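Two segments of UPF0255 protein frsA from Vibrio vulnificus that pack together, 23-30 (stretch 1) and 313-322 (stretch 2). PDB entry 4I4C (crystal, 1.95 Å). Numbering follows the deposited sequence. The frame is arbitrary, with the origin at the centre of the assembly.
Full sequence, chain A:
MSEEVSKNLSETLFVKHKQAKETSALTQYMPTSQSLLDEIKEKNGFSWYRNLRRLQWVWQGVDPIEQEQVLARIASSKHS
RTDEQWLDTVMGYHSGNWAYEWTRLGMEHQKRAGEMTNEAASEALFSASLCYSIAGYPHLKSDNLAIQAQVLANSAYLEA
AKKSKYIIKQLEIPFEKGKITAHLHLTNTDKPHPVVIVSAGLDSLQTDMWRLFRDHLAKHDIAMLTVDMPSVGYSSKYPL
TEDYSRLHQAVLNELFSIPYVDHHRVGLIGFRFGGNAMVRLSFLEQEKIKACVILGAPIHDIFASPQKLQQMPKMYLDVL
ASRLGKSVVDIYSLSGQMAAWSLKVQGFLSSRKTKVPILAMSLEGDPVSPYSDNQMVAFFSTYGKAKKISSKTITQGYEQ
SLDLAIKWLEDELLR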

# COMPACT_ATOMS: atom_id res chain seq x y z
N THR A 23 16.33 -11.29 -1.45
CA THR A 23 15.71 -9.98 -1.71
C THR A 23 16.67 -8.80 -1.77
O THR A 23 16.68 -8.06 -2.76
N SER A 24 17.48 -8.61 -0.73
CA SER A 24 18.37 -7.45 -0.70
C SER A 24 19.47 -7.46 -1.78
O SER A 24 20.15 -6.46 -1.99
N ALA A 25 19.62 -8.58 -2.48
CA ALA A 25 20.71 -8.76 -3.43
C ALA A 25 20.19 -8.68 -4.86
O ALA A 25 20.96 -8.69 -5.81
N LEU A 26 18.88 -8.58 -5.01
CA LEU A 26 18.26 -8.64 -6.33
C LEU A 26 18.57 -7.46 -7.24
O LEU A 26 18.94 -7.63 -8.41
N THR A 27 18.42 -6.26 -6.71
CA THR A 27 18.52 -5.06 -7.53
C THR A 27 19.97 -4.81 -7.88
O THR A 27 20.85 -4.85 -7.01
N GLN A 28 20.22 -4.56 -9.16
CA GLN A 28 21.57 -4.29 -9.65
C GLN A 28 21.83 -2.80 -9.63
O GLN A 28 21.03 -2.00 -10.13
N TYR A 29 22.95 -2.41 -9.03
CA TYR A 29 23.34 -1.00 -8.97
C TYR A 29 24.67 -0.79 -9.68
O TYR A 29 25.54 -1.66 -9.65
N MET A 30 24.82 0.36 -10.32
CA MET A 30 26.11 0.73 -10.90
C MET A 30 27.12 0.83 -9.76
O MET A 30 26.75 1.16 -8.64
N PRO A 313 17.12 4.64 2.78
CA PRO A 313 17.55 3.25 2.92
C PRO A 313 17.40 2.48 1.61
O PRO A 313 16.54 2.81 0.79
N LYS A 314 18.23 1.46 1.42
CA LYS A 314 18.23 0.70 0.17
C LYS A 314 16.88 0.11 -0.19
O LYS A 314 16.55 -0.03 -1.37
N MET A 315 16.08 -0.26 0.81
CA MET A 315 14.77 -0.87 0.53
C MET A 315 13.87 0.04 -0.30
O MET A 315 13.17 -0.42 -1.20
N TYR A 316 13.91 1.34 -0.02
CA TYR A 316 13.09 2.30 -0.78
C TYR A 316 13.58 2.46 -2.22
O TYR A 316 12.78 2.48 -3.16
N LEU A 317 14.89 2.57 -2.38
CA LEU A 317 15.48 2.67 -3.70
C LEU A 317 15.23 1.38 -4.50
O LEU A 317 14.99 1.43 -5.70
N ASP A 318 15.26 0.22 -3.82
CA ASP A 318 14.97 -1.05 -4.49
C ASP A 318 13.52 -1.09 -4.98
O ASP A 318 13.24 -1.48 -6.12
N VAL A 319 12.58 -0.71 -4.12
CA VAL A 319 11.18 -0.63 -4.52
C VAL A 319 10.98 0.32 -5.72
O VAL A 319 10.25 0.00 -6.66
N LEU A 320 11.63 1.48 -5.68
CA LEU A 320 11.53 2.46 -6.75
C LEU A 320 12.07 1.92 -8.08
O LEU A 320 11.42 2.06 -9.12
N ALA A 321 13.25 1.31 -8.03
CA ALA A 321 13.84 0.67 -9.20
C ALA A 321 12.92 -0.39 -9.78
O ALA A 321 12.81 -0.52 -11.00
N SER A 322 12.28 -1.17 -8.92
CA SER A 322 11.37 -2.21 -9.38
C SER A 322 10.14 -1.62 -10.08
O SER A 322 9.81 -1.99 -11.22

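The contact is small and largely polar, with about 321 Å² buried over both sides, and it joins residues at least 285 positions apart in sequence. From the helix of stretch 2, Lys314, Leu317 and Ala321 point toward stretch 1; from stretch 1, Thr27 and Tyr29 point back.

Lys314 is fully extended, t at all four chi angles, and this reach carries its ammonium group to a backbone acceptor: NZ donates to Ser24 O at 2.7 Å. A second acceptor is water 3, whose oxygen lies 2.6 Å from Lys314 NZ and which donates to Thr27 O at 2.5 Å. The lysine thus serves two carbonyls of stretch 1, one directly and one through water. Its aliphatic portion is used as well, with CE 3.7 Å from Tyr29 CE1.

Tyr29, chi1 m, extends its ring to the helix and places its hydroxyl where an aspartate can receive it. OH donates to Asp318 OD1 in a very short hydrogen bond of 2.5 Å, the carboxylate oxygen lying at the ring edge, near its plane. The same Tyr29 OH lies 3.5 Å from Leu317 CB, so the aliphatic side chain lines the place where the hydroxyl meets the helix.

Asp318, also m, leaves the helix sideways, but its end comes nearer to stretch 1. While OD1 accepts from the tyrosine, OD2 accepts a weak bond from water 1 at 2.8 Å and is also satisfied elsewhere in the structure. Water 1 donates to Thr23 O at 2.8 Å and accepts from Thr27 N at 3.0 Å, tying both backbone groups to the carboxylate.

Thr27, again m, suits a mixed surface. Its methyl CG2 sits 4.0 Å from Ala321 CB, whereas OG1 hydrogen-bonds water 2 at 2.6 Å; that water donates to Asp318 O at 2.9 Å.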

# COMPACT_ATOMS: atom_id res chain seq x y z
CB THR A 23 14.61 -9.68 -0.67
OG1 THR A 23 13.73 -10.81 -0.59
CG2 THR A 23 13.80 -8.44 -1.05
CB SER A 24 18.96 -7.22 0.69
OG SER A 24 19.97 -8.18 1.01
CB ALA A 25 21.40 -10.13 -3.20
CB LEU A 26 16.76 -8.81 -6.18
CG LEU A 26 16.38 -10.20 -5.65
CD1 LEU A 26 14.91 -10.26 -5.34
CD2 LEU A 26 16.77 -11.29 -6.66
CB THR A 27 17.94 -3.86 -6.78
OG1 THR A 27 16.61 -4.17 -6.35
CG2 THR A 27 17.91 -2.62 -7.68
CB GLN A 28 21.72 -4.82 -11.08
CG GLN A 28 21.57 -6.33 -11.19
CD GLN A 28 22.75 -7.07 -10.59
OE1 GLN A 28 23.83 -7.14 -11.19
NE2 GLN A 28 22.56 -7.61 -9.39
CB TYR A 29 23.46 -0.54 -7.52
CG TYR A 29 22.14 -0.38 -6.80
CD1 TYR A 29 21.53 -1.45 -6.15
CD2 TYR A 29 21.51 0.86 -6.77
CE1 TYR A 29 20.32 -1.29 -5.48
CE2 TYR A 29 20.31 1.03 -6.13
CZ TYR A 29 19.72 -0.03 -5.48
OH TYR A 29 18.51 0.18 -4.85
CB MET A 30 25.99 2.08 -11.61
CG MET A 30 25.05 2.08 -12.82
SD MET A 30 25.52 0.90 -14.11
CE MET A 30 27.26 1.23 -14.25
CB PRO A 313 16.60 2.70 4.00
CG PRO A 313 16.32 3.90 4.86
CD PRO A 313 16.19 5.04 3.86
CB LYS A 314 19.28 -0.41 0.25
CG LYS A 314 19.40 -1.20 -1.03
CD LYS A 314 20.45 -2.31 -0.95
CE LYS A 314 20.49 -3.05 -2.28
NZ LYS A 314 21.51 -4.14 -2.25
CB MET A 315 14.01 -1.27 1.80
CG MET A 315 12.91 -2.29 1.50
SD MET A 315 11.46 -2.31 2.59
CE MET A 315 10.57 -0.86 2.00
CB TYR A 316 12.98 3.66 -0.06
CG TYR A 316 12.29 3.54 1.30
CD1 TYR A 316 10.90 3.53 1.40
CD2 TYR A 316 13.03 3.40 2.48
CE1 TYR A 316 10.26 3.40 2.62
CE2 TYR A 316 12.39 3.27 3.72
CZ TYR A 316 11.00 3.28 3.78
OH TYR A 316 10.35 3.15 4.99
CB LEU A 317 16.97 3.00 -3.59
CG LEU A 317 17.26 4.39 -2.99
CD1 LEU A 317 18.74 4.52 -2.60
CD2 LEU A 317 16.87 5.48 -3.98
CB ASP A 318 15.22 -2.26 -3.55
CG ASP A 318 16.72 -2.54 -3.27
OD1 ASP A 318 17.63 -1.93 -3.89
OD2 ASP A 318 16.98 -3.42 -2.42
CB VAL A 319 10.27 -0.18 -3.36
CG1 VAL A 319 8.89 0.22 -3.88
CG2 VAL A 319 10.16 -1.28 -2.33
CB LEU A 320 12.21 3.77 -6.35
CG LEU A 320 11.43 4.52 -5.26
CD1 LEU A 320 12.24 5.66 -4.74
CD2 LEU A 320 10.10 5.00 -5.83
CB ALA A 321 15.19 0.06 -8.84
CB SER A 322 10.97 -3.10 -8.20
OG SER A 322 10.50 -4.36 -8.64
O HOH W 1 17.29 -5.68 -4.00
O HOH W 2 14.32 -3.78 -7.58
O HOH W 3 21.28 -5.36 -4.57